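Local coordinates for protein putative histidinol-phosphate aminotransferase (Erwinia carotovora atroseptica, PDB 3LY1) that probably acts as a pyridoxal-phosphate-dependent aminotransferase, perhaps of the histidinol-phosphate type, carrying amino groups between substrates by way of its cofactor, at residues A[182-187]-A[207-212]; A[186-191]-A[289-294]; A[213-218]-A[253-258]. One frame throughout, in Å; residues are numbered along the deposited sequence. Where two conformers were deposited one is given.

Contact 1 lies near the middle of the chain and joins the loop after strand 174-179 to strand 205-210, the parallel neighbour of 174-179 in the mixed sheet. Its centre is about 11 Å from those of both contact 2 and contact 3, which are themselves about 19 Å apart. Contact 2 carries on from the same loop, sharing V186 and N187, and ties it to the approach to strand 294-298. Contact 3 comes after contact 1, linking the loop of K213 to the last part of helix 246-255 and the residues after it; both its segments lie in the chain between those of contact 2. Contacts 1 and 3 touch pyridoxal phosphate, whereas contact 2 fastens the outer part of the loop that carries Y182.

Contact 1 (A[182-187]-A[207-212]); sequences YAEFVN and LLKTFS. With PLP (pyridoxal-5'-phosphate), chain E.
The charged ends of E184 and K209 come together from opposite directions in a salt bridge, K209 NZ lying 2.7 Å from E184 OE2. K209 was deposited in two conformers, so the bridge is certain only for the one described. The ammonium group reaches the carboxylate oxygen from above, 44° out of its plane. A bend in the glutamate chain (chi2 87°) turns its carboxylate toward the strand, and the long flexible lysine folds back at its last two torsions to meet it. Water 1 adds a second link, lying 2.8 Å from E184 OE2 and 2.9 Å from T210 O.

Hydroxyl groups form the other set, and all serve pyridoxal phosphate. Y182 OH and O3 of the cofactor share a 2.5 Å hydrogen bond in which either may be the donor; O3 lies off the edge of the phenol, near its plane. T210 OG1 donates to phosphate oxygen O2P at 2.6 Å, and S212 OG to O3P at 2.5 Å. T210 OG1 also accepts the S212 backbone N-H at 3.1 Å, an ST turn that helps place the threonine hydroxyl. S77 N and S78 OG, with Y48 OH of the second subunit and R221, add further bonds to the cofactor.

Short hydroxyl side chains suit a place right beside the phosphate, while the tyrosine reaches the ring oxygen. As in related aminotransferases, such a phenol probably helps stabilise a phenolate-like O3 and so tunes the cofactor electronically.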
loop_
_atom_site.group_PDB
_atom_site.type_symbol
_atom_site.label_atom_id
_atom_site.label_comp_id
_atom_site.label_asym_id
_atom_site.label_seq_id
_atom_site.Cartn_x
_atom_site.Cartn_y
_atom_site.Cartn_z
ATOM N N TYR A 182 8.618 -9.605 -14.727
ATOM C CA TYR A 182 8.442 -9.631 -16.192
ATOM C C TYR A 182 8.323 -11.022 -16.820
ATOM O O TYR A 182 8.464 -11.167 -18.043
ATOM C CB TYR A 182 9.578 -8.849 -16.878
ATOM C CG TYR A 182 9.712 -7.415 -16.385
ATOM C CD1 TYR A 182 8.901 -6.399 -16.859
ATOM C CD2 TYR A 182 10.652 -7.092 -15.431
ATOM C CE1 TYR A 182 9.017 -5.092 -16.349
ATOM C CE2 TYR A 182 10.786 -5.791 -14.947
ATOM C CZ TYR A 182 9.962 -4.799 -15.408
ATOM O OH TYR A 182 10.082 -3.510 -14.893
ATOM N N ALA A 183 8.086 -12.039 -16.006
ATOM C CA ALA A 183 8.308 -13.434 -16.436
ATOM C C ALA A 183 7.351 -13.899 -17.544
ATOM O O ALA A 183 7.747 -14.672 -18.397
ATOM C CB ALA A 183 8.239 -14.387 -15.258
ATOM N N GLU A 184 6.127 -13.392 -17.583
ATOM C CA GLU A 184 5.188 -13.827 -18.622
ATOM C C GLU A 184 5.538 -13.406 -20.064
ATOM O O GLU A 184 5.015 -13.967 -21.026
ATOM C CB GLU A 184 3.757 -13.404 -18.270
ATOM C CG GLU A 184 3.184 -14.103 -17.017
ATOM C CD GLU A 184 3.505 -13.416 -15.683
ATOM O OE1 GLU A 184 4.347 -12.500 -15.633
ATOM O OE2 GLU A 184 2.913 -13.820 -14.659
ATOM N N PHE A 185 6.429 -12.444 -20.220
ATOM C CA PHE A 185 6.889 -12.010 -21.534
ATOM C C PHE A 185 7.962 -12.933 -22.116
ATOM O O PHE A 185 8.303 -12.797 -23.291
ATOM C CB PHE A 185 7.482 -10.606 -21.426
ATOM C CG PHE A 185 6.486 -9.541 -21.087
ATOM C CD1 PHE A 185 5.523 -9.157 -21.995
ATOM C CD2 PHE A 185 6.555 -8.873 -19.881
ATOM C CE1 PHE A 185 4.609 -8.159 -21.688
ATOM C CE2 PHE A 185 5.661 -7.880 -19.563
ATOM C CZ PHE A 185 4.675 -7.514 -20.467
ATOM N N VAL A 186 8.526 -13.829 -21.291
ATOM C CA VAL A 186 9.751 -14.551 -21.654
ATOM C C VAL A 186 9.497 -15.530 -22.811
ATOM O O VAL A 186 8.469 -16.206 -22.849
ATOM C CB VAL A 186 10.377 -15.320 -20.446
ATOM C CG1 VAL A 186 11.477 -16.245 -20.952
ATOM C CG2 VAL A 186 10.953 -14.333 -19.338
ATOM N N ASN A 187 10.431 -15.565 -23.767
ATOM C CA ASN A 187 10.410 -16.573 -24.853
ATOM C C ASN A 187 11.504 -17.635 -24.681
ATOM O O ASN A 187 11.380 -18.728 -25.167
ATOM C CB ASN A 187 10.550 -15.868 -26.212
ATOM C CG ASN A 187 9.252 -15.176 -26.632
ATOM O OD1 ASN A 187 8.241 -15.840 -26.859
ATOM N ND2 ASN A 187 9.263 -13.841 -26.675
ATOM N N LEU A 207 9.317 -15.708 -3.841
ATOM C CA LEU A 207 8.973 -15.307 -5.190
ATOM C C LEU A 207 8.107 -14.080 -5.110
ATOM O O LEU A 207 7.097 -14.054 -4.388
ATOM C CB LEU A 207 8.206 -16.407 -5.890
ATOM C CG LEU A 207 7.567 -16.136 -7.244
ATOM C CD1 LEU A 207 8.621 -15.657 -8.262
ATOM C CD2 LEU A 207 6.877 -17.396 -7.712
ATOM N N LEU A 208 8.476 -13.071 -5.865
ATOM C CA LEU A 208 7.691 -11.845 -5.947
ATOM C C LEU A 208 7.141 -11.715 -7.346
ATOM O O LEU A 208 7.884 -11.897 -8.354
ATOM C CB LEU A 208 8.543 -10.643 -5.620
ATOM C CG LEU A 208 9.109 -10.554 -4.204
ATOM C CD1 LEU A 208 9.987 -9.374 -4.135
ATOM C CD2 LEU A 208 7.991 -10.551 -3.083
ATOM N N LYS A 209 5.849 -11.391 -7.386
ATOM C CA LYS A 209 5.149 -11.169 -8.636
ATOM C C LYS A 209 4.241 -9.951 -8.529
ATOM O O LYS A 209 3.976 -9.438 -7.435
ATOM C CB LYS A 209 4.392 -12.441 -9.086
ATOM C CG LYS A 209 5.351 -13.512 -9.715
ATOM C CD LYS A 209 4.643 -14.738 -10.285
ATOM C CE LYS A 209 3.854 -14.381 -11.557
ATOM N NZ LYS A 209 4.740 -14.159 -12.760
ATOM N N THR A 210 3.819 -9.442 -9.683
ATOM C CA THR A 210 3.060 -8.192 -9.756
ATOM C C THR A 210 2.038 -8.286 -10.885
ATOM O O THR A 210 2.251 -9.029 -11.813
ATOM C CB THR A 210 3.974 -6.982 -9.986
ATOM O OG1 THR A 210 3.194 -5.771 -9.937
ATOM C CG2 THR A 210 4.715 -7.097 -11.310
ATOM N N PHE A 211 0.939 -7.534 -10.777
ATOM C CA PHE A 211 -0.027 -7.336 -11.875
ATOM C C PHE A 211 0.317 -6.107 -12.763
ATOM O O PHE A 211 -0.444 -5.737 -13.668
ATOM C CB PHE A 211 -1.431 -7.197 -11.300
ATOM C CG PHE A 211 -2.057 -8.499 -10.863
ATOM C CD1 PHE A 211 -1.783 -9.077 -9.620
ATOM C CD2 PHE A 211 -2.924 -9.148 -11.697
ATOM C CE1 PHE A 211 -2.390 -10.283 -9.250
ATOM C CE2 PHE A 211 -3.550 -10.348 -11.324
ATOM C CZ PHE A 211 -3.278 -10.916 -10.103
ATOM N N SER A 212 1.437 -5.458 -12.477
ATOM C CA SER A 212 1.787 -4.175 -13.069
ATOM C C SER A 212 2.275 -4.298 -14.534
ATOM O O SER A 212 2.345 -3.293 -15.208
ATOM C CB SER A 212 2.865 -3.476 -12.247
ATOM O OG SER A 212 2.389 -3.008 -11.012
HETATM N N1 PLP E . 10.442 -5.574 -9.653
HETATM C C2 PLP E . 10.991 -5.145 -10.844
HETATM C C2A PLP E . 12.110 -5.949 -11.456
HETATM C C3 PLP E . 10.509 -3.965 -11.412
HETATM O O3 PLP E . 11.061 -3.531 -12.575
HETATM C C4 PLP E . 9.480 -3.241 -10.770
HETATM C C4A PLP E . 8.858 -2.040 -11.433
HETATM O O4A PLP E . 9.641 -1.198 -11.842
HETATM C C5 PLP E . 8.946 -3.690 -9.556
HETATM C C6 PLP E . 9.466 -4.865 -9.012
HETATM C C5A PLP E . 7.855 -2.946 -8.818
HETATM O O4P PLP E . 6.613 -2.832 -9.538
HETATM P P PLP E . 5.215 -2.781 -8.770
HETATM O O1P PLP E . 5.331 -2.136 -7.425
HETATM O O2P PLP E . 4.836 -4.237 -8.706
HETATM O O3P PLP E . 4.359 -1.997 -9.751
HETATM O O HOH W 1 2.140 -11.570 -13.153
#

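Contact 2 (A[186-191]-A[289-294]); sequences VNDPRF and PSEGNF
Two consecutive backbone N-H groups converge on one carboxylate oxygen, E291 OE1: that of N187 at 2.7 Å and that of D188 at 3.0 Å. The first arrives almost in line with the C-O bond, the second from above the carboxylate, 51° out of its plane. A bend at chi2 (-63°) brings the glutamate end back against the loop, where an acidic oxygen suits two amide donors.

Water mediates the next set. Water 2 joins N187 ND2 to S290 O, and water 3 lies between D188 OD2 and E291 OE2. D188 OD2 and E291 OE2 are 4.4 Å apart, and the bridging water probably eases their repulsion. The amide of N187 is also held by K266 and D270 of helix 259-283.

R190 forms a salt bridge with D188 within its own segment. Its guanidinium meets the carboxylate side-on and nearly coplanar, with R190 NH2 2.6 Å from D188 OD2 and R190 NE 3.1 Å from D188 OD1, both on syn lone pairs.

Van der Waals contact adds little: V186 crosses E291 at about a right angle and lays CG2 3.6 Å from the carbonyl oxygen E291 O, while the same methyl sits over the centre of the F191 ring.

D188 OD1 accepts from R190 N, an Asx turn set within a type I turn from D188 to F191, with P189 suited to its second position. Through E291 the contact joins two irregular surface loops, one leaving the central sheet and the other leading into strand 294-298.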
loop_
_atom_site.group_PDB
_atom_site.type_symbol
_atom_site.label_atom_id
_atom_site.label_comp_id
_atom_site.label_asym_id
_atom_site.label_seq_id
_atom_site.Cartn_x
_atom_site.Cartn_y
_atom_site.Cartn_z
ATOM N N VAL A 186 8.526 -13.829 -21.291
ATOM C CA VAL A 186 9.751 -14.551 -21.654
ATOM C C VAL A 186 9.497 -15.530 -22.811
ATOM O O VAL A 186 8.469 -16.206 -22.849
ATOM C CB VAL A 186 10.377 -15.320 -20.446
ATOM C CG1 VAL A 186 11.477 -16.245 -20.952
ATOM C CG2 VAL A 186 10.953 -14.333 -19.338
ATOM N N ASN A 187 10.431 -15.565 -23.767
ATOM C CA ASN A 187 10.410 -16.573 -24.853
ATOM C C ASN A 187 11.504 -17.635 -24.681
ATOM O O ASN A 187 11.380 -18.728 -25.167
ATOM C CB ASN A 187 10.550 -15.868 -26.212
ATOM C CG ASN A 187 9.252 -15.176 -26.632
ATOM O OD1 ASN A 187 8.241 -15.840 -26.859
ATOM N ND2 ASN A 187 9.263 -13.841 -26.675
ATOM N N ASP A 188 12.576 -17.302 -23.987
ATOM C CA ASP A 188 13.727 -18.206 -23.856
ATOM C C ASP A 188 13.340 -19.483 -23.077
ATOM O O ASP A 188 12.928 -19.392 -21.925
ATOM C CB ASP A 188 14.838 -17.446 -23.131
ATOM C CG ASP A 188 16.196 -18.111 -23.229
ATOM O OD1 ASP A 188 16.253 -19.351 -23.223
ATOM O OD2 ASP A 188 17.216 -17.361 -23.271
ATOM N N PRO A 189 13.508 -20.677 -23.681
ATOM C CA PRO A 189 13.148 -21.912 -22.970
ATOM C C PRO A 189 14.111 -22.341 -21.849
ATOM O O PRO A 189 13.769 -23.277 -21.138
ATOM C CB PRO A 189 13.151 -22.966 -24.087
ATOM C CG PRO A 189 14.170 -22.460 -25.034
ATOM C CD PRO A 189 13.952 -20.970 -25.063
ATOM N N ARG A 190 15.265 -21.670 -21.680
ATOM C CA ARG A 190 16.142 -21.923 -20.532
ATOM C C ARG A 190 15.560 -21.281 -19.257
ATOM O O ARG A 190 16.004 -21.585 -18.128
ATOM C CB ARG A 190 17.545 -21.355 -20.780
ATOM C CG ARG A 190 18.267 -22.022 -21.997
ATOM C CD ARG A 190 19.528 -21.300 -22.394
ATOM N NE ARG A 190 19.252 -19.946 -22.849
ATOM C CZ ARG A 190 20.162 -19.084 -23.285
ATOM N NH1 ARG A 190 21.435 -19.418 -23.386
ATOM N NH2 ARG A 190 19.790 -17.861 -23.640
ATOM N N PHE A 191 14.603 -20.367 -19.436
ATOM C CA PHE A 191 13.932 -19.725 -18.311
ATOM C C PHE A 191 12.857 -20.638 -17.744
ATOM O O PHE A 191 12.080 -21.225 -18.498
ATOM C CB PHE A 191 13.245 -18.407 -18.723
ATOM C CG PHE A 191 12.392 -17.810 -17.607
ATOM C CD1 PHE A 191 12.967 -16.996 -16.663
ATOM C CD2 PHE A 191 11.059 -18.114 -17.479
ATOM C CE1 PHE A 191 12.207 -16.467 -15.623
ATOM C CE2 PHE A 191 10.287 -17.610 -16.440
ATOM C CZ PHE A 191 10.872 -16.772 -15.506
ATOM N N PRO A 289 19.647 -9.527 -25.296
ATOM C CA PRO A 289 18.380 -10.217 -25.569
ATOM C C PRO A 289 17.312 -9.700 -24.584
ATOM O O PRO A 289 17.616 -9.393 -23.403
ATOM C CB PRO A 289 18.702 -11.686 -25.334
ATOM C CG PRO A 289 20.188 -11.793 -25.408
ATOM C CD PRO A 289 20.745 -10.453 -24.977
ATOM N N SER A 290 16.116 -9.514 -25.104
ATOM C CA SER A 290 15.013 -8.882 -24.400
ATOM C C SER A 290 13.991 -9.964 -24.147
ATOM O O SER A 290 13.468 -10.558 -25.083
ATOM C CB SER A 290 14.394 -7.781 -25.286
ATOM O OG SER A 290 13.202 -7.272 -24.738
ATOM N N GLU A 291 13.752 -10.259 -22.880
ATOM C CA GLU A 291 12.777 -11.261 -22.485
ATOM C C GLU A 291 11.619 -10.651 -21.677
ATOM O O GLU A 291 10.682 -11.377 -21.304
ATOM C CB GLU A 291 13.464 -12.351 -21.662
ATOM C CG GLU A 291 14.511 -13.086 -22.434
ATOM C CD GLU A 291 13.969 -13.846 -23.641
ATOM O OE1 GLU A 291 12.804 -14.286 -23.631
ATOM O OE2 GLU A 291 14.727 -14.009 -24.621
ATOM N N GLY A 292 11.713 -9.342 -21.419
ATOM C CA GLY A 292 10.679 -8.544 -20.771
ATOM C C GLY A 292 9.992 -7.610 -21.781
ATOM O O GLY A 292 9.913 -7.927 -22.954
ATOM N N ASN A 293 9.526 -6.452 -21.314
ATOM C CA ASN A 293 8.850 -5.452 -22.166
ATOM C C ASN A 293 9.716 -4.188 -22.354
ATOM O O ASN A 293 9.217 -3.057 -22.377
ATOM C CB ASN A 293 7.427 -5.148 -21.632
ATOM C CG ASN A 293 7.406 -4.508 -20.244
ATOM O OD1 ASN A 293 8.419 -4.444 -19.563
ATOM N ND2 ASN A 293 6.224 -4.016 -19.835
ATOM N N PHE A 294 11.027 -4.408 -22.488
ATOM C CA PHE A 294 12.005 -3.329 -22.691
ATOM C C PHE A 294 13.295 -3.886 -23.304
ATOM O O PHE A 294 13.523 -5.093 -23.251
ATOM C CB PHE A 294 12.353 -2.635 -21.370
ATOM C CG PHE A 294 12.778 -3.605 -20.264
ATOM C CD1 PHE A 294 11.824 -4.219 -19.468
ATOM C CD2 PHE A 294 14.109 -3.877 -20.032
ATOM C CE1 PHE A 294 12.185 -5.101 -18.464
ATOM C CE2 PHE A 294 14.500 -4.741 -19.010
ATOM C CZ PHE A 294 13.531 -5.370 -18.237
HETATM O O HOH W 2 12.015 -12.515 -26.208
HETATM O O HOH W 3 17.329 -14.744 -24.033
#

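Contact 3 (A[213-218]-A[253-258]). With PLP (pyridoxal-5'-phosphate), chain E; EDO (1,2-ethanediol), chain H.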
loop_
_atom_site.group_PDB
_atom_site.type_symbol
_atom_site.label_atom_id
_atom_site.label_comp_id
_atom_site.label_asym_id
_atom_site.label_seq_id
_atom_site.Cartn_x
_atom_site.Cartn_y
_atom_site.Cartn_z
ATOM N N LYS A 213 2.615 -5.497 -15.006
ATOM C CA LYS A 213 3.322 -5.645 -16.299
ATOM C C LYS A 213 2.477 -6.389 -17.337
ATOM O O LYS A 213 1.688 -5.748 -18.013
ATOM C CB LYS A 213 4.713 -6.240 -16.098
ATOM C CG LYS A 213 5.556 -5.545 -14.978
ATOM C CD LYS A 213 5.893 -4.085 -15.240
ATOM C CE LYS A 213 6.608 -3.417 -14.073
ATOM N NZ LYS A 213 6.945 -1.982 -14.354
ATOM N N ILE A 214 2.546 -7.708 -17.431
ATOM C CA ILE A 214 1.712 -8.396 -18.439
ATOM C C ILE A 214 0.229 -8.018 -18.253
ATOM O O ILE A 214 -0.491 -7.803 -19.249
ATOM C CB ILE A 214 1.900 -9.946 -18.447
ATOM C CG1 ILE A 214 1.238 -10.582 -19.682
ATOM C CG2 ILE A 214 1.364 -10.578 -17.212
ATOM C CD1 ILE A 214 2.178 -10.879 -20.802
ATOM N N HIS A 215 -0.218 -7.917 -16.991
ATOM C CA HIS A 215 -1.616 -7.622 -16.701
ATOM C C HIS A 215 -1.937 -6.135 -16.856
ATOM O O HIS A 215 -3.076 -5.742 -16.716
ATOM C CB HIS A 215 -2.009 -8.096 -15.288
ATOM C CG HIS A 215 -2.111 -9.592 -15.142
ATOM N ND1 HIS A 215 -3.273 -10.278 -15.390
ATOM C CD2 HIS A 215 -1.198 -10.520 -14.764
ATOM C CE1 HIS A 215 -3.078 -11.564 -15.161
ATOM N NE2 HIS A 215 -1.827 -11.738 -14.785
ATOM N N ALA A 216 -0.937 -5.299 -17.096
ATOM C CA ALA A 216 -1.176 -3.886 -17.449
ATOM C C ALA A 216 -1.879 -3.057 -16.357
ATOM O O ALA A 216 -2.642 -2.160 -16.670
ATOM C CB ALA A 216 -1.966 -3.790 -18.794
HETATM N N MSE A 217 -1.571 -3.311 -15.089
HETATM C CA MSE A 217 -2.266 -2.637 -13.982
HETATM C C MSE A 217 -1.302 -1.931 -13.021
HETATM O O MSE A 217 -1.582 -1.861 -11.805
HETATM C CB MSE A 217 -3.099 -3.664 -13.204
HETATM C CG MSE A 217 -4.134 -4.384 -14.015
HETATM SE SE MSE A 217 -5.057 -5.928 -13.065
HETATM C CE MSE A 217 -5.055 -5.198 -11.491
ATOM N N ALA A 218 -0.216 -1.365 -13.552
ATOM C CA ALA A 218 0.768 -0.660 -12.731
ATOM C C ALA A 218 0.072 0.288 -11.752
ATOM O O ALA A 218 0.360 0.248 -10.603
ATOM C CB ALA A 218 1.809 0.112 -13.603
ATOM N N LEU A 253 -8.870 -10.067 -9.983
ATOM C CA LEU A 253 -9.686 -11.282 -10.072
ATOM C C LEU A 253 -10.139 -11.506 -11.511
ATOM O O LEU A 253 -10.092 -12.627 -12.009
ATOM C CB LEU A 253 -10.900 -11.222 -9.159
ATOM C CG LEU A 253 -10.668 -11.425 -7.662
ATOM C CD1 LEU A 253 -11.937 -11.006 -6.892
ATOM C CD2 LEU A 253 -10.250 -12.865 -7.311
ATOM N N ALA A 254 -10.574 -10.447 -12.176
ATOM C CA ALA A 254 -11.028 -10.551 -13.552
ATOM C C ALA A 254 -9.881 -10.869 -14.539
ATOM O O ALA A 254 -10.058 -11.678 -15.457
ATOM C CB ALA A 254 -11.752 -9.276 -13.959
ATOM N N SER A 255 -8.719 -10.233 -14.358
ATOM C CA SER A 255 -7.589 -10.394 -15.302
ATOM C C SER A 255 -7.057 -11.833 -15.254
ATOM O O SER A 255 -6.735 -12.429 -16.294
ATOM C CB SER A 255 -6.488 -9.364 -15.034
ATOM O OG SER A 255 -5.583 -9.291 -16.118
HETATM N N MSE A 256 -7.061 -12.423 -14.064
HETATM C CA MSE A 256 -6.736 -13.846 -13.919
HETATM C C MSE A 256 -7.654 -14.804 -14.690
HETATM O O MSE A 256 -7.240 -15.943 -14.953
HETATM C CB MSE A 256 -6.686 -14.249 -12.444
HETATM C CG MSE A 256 -5.525 -13.666 -11.697
HETATM SE SE MSE A 256 -5.540 -14.351 -9.925
HETATM C CE MSE A 256 -4.866 -16.161 -10.346
ATOM N N ASN A 257 -8.877 -14.380 -15.041
ATOM C CA ASN A 257 -9.780 -15.181 -15.889
ATOM C C ASN A 257 -9.725 -14.836 -17.401
ATOM O O ASN A 257 -10.153 -15.630 -18.225
ATOM C CB ASN A 257 -11.245 -15.052 -15.447
ATOM C CG ASN A 257 -11.517 -15.643 -14.066
ATOM O OD1 ASN A 257 -10.953 -16.676 -13.681
ATOM N ND2 ASN A 257 -12.391 -14.976 -13.308
ATOM N N ASP A 258 -9.188 -13.664 -17.748
ATOM C CA ASP A 258 -9.112 -13.195 -19.134
ATOM C C ASP A 258 -7.794 -13.633 -19.771
ATOM O O ASP A 258 -6.853 -12.840 -19.949
ATOM C CB ASP A 258 -9.254 -11.664 -19.204
ATOM C CG ASP A 258 -9.581 -11.164 -20.616
ATOM O OD1 ASP A 258 -9.445 -11.933 -21.612
ATOM O OD2 ASP A 258 -9.987 -9.989 -20.709
HETATM N N1 PLP E . 10.442 -5.574 -9.653
HETATM C C2 PLP E . 10.991 -5.145 -10.844
HETATM C C2A PLP E . 12.110 -5.949 -11.456
HETATM C C3 PLP E . 10.509 -3.965 -11.412
HETATM O O3 PLP E . 11.061 -3.531 -12.575
HETATM C C4 PLP E . 9.480 -3.241 -10.770
HETATM C C4A PLP E . 8.858 -2.040 -11.433
HETATM O O4A PLP E . 9.641 -1.198 -11.842
HETATM C C5 PLP E . 8.946 -3.690 -9.556
HETATM C C6 PLP E . 9.466 -4.865 -9.012
HETATM C C5A PLP E . 7.855 -2.946 -8.818
HETATM O O4P PLP E . 6.613 -2.832 -9.538
HETATM P P PLP E . 5.215 -2.781 -8.770
HETATM O O1P PLP E . 5.331 -2.136 -7.425
HETATM O O2P PLP E . 4.836 -4.237 -8.706
HETATM O O3P PLP E . 4.359 -1.997 -9.751
HETATM C C1 EDO H . -0.429 -13.028 -11.471
HETATM O O1 EDO H . 0.946 -13.329 -11.687
HETATM C C2 EDO H . -1.230 -14.307 -11.650
HETATM O O2 EDO H . -1.448 -14.492 -13.043
HETATM O O HOH W 4 -5.470 -6.684 -17.339
#
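The imidazole of H215 meets S255 at its edge, ND1 lying 2.6 Å from the serine OG in a hydrogen bond that is almost straight (176°); either atom could be the donor. The carbonyl oxygen S255 O also lies at the ring edge, in plane, 3.9 Å from H215 CE1. At another point of the edge H215 NE2 is 3.3 Å from O2 of an ethanediol, probably taken from the crystallisation liquor. The rings of F211 and H215 meet with planes at about 50°, and I262 of helix 259-283 touches the imidazole as well. Histidine suits the place because a ring nitrogen can either give or accept in the bond to a hydroxyl.

S255 points its hydroxyl toward the loop by setting OG opposite the backbone N (chi1 -165°). Water 4 doubles the link, donating to H215 O at 2.6 Å and lying 2.9 Å from S255 OG.

The histidine belongs to a type I turn from K213 to A216, closed by A216 N and K213 O. K213 binds pyridoxal phosphate and probably corresponds to the lysine that forms the Schiff base in fold-type I aminotransferases; here K213 NZ stands 3.5 Å from C4A of the cofactor, too far for a covalent link. Y48 OH of the second subunit is hydrogen-bonded to this NZ.

Beside the polar bridge, M217, present as selenomethionine, brings SE to 4.2 Å from S255 CB; its long chain lets the selenium reach the helix, a small nonpolar touch beside the hydrogen bond. Just beyond, D258 caps the start of helix 259-283 through F261 N, its carboxylate suited to an amide donor.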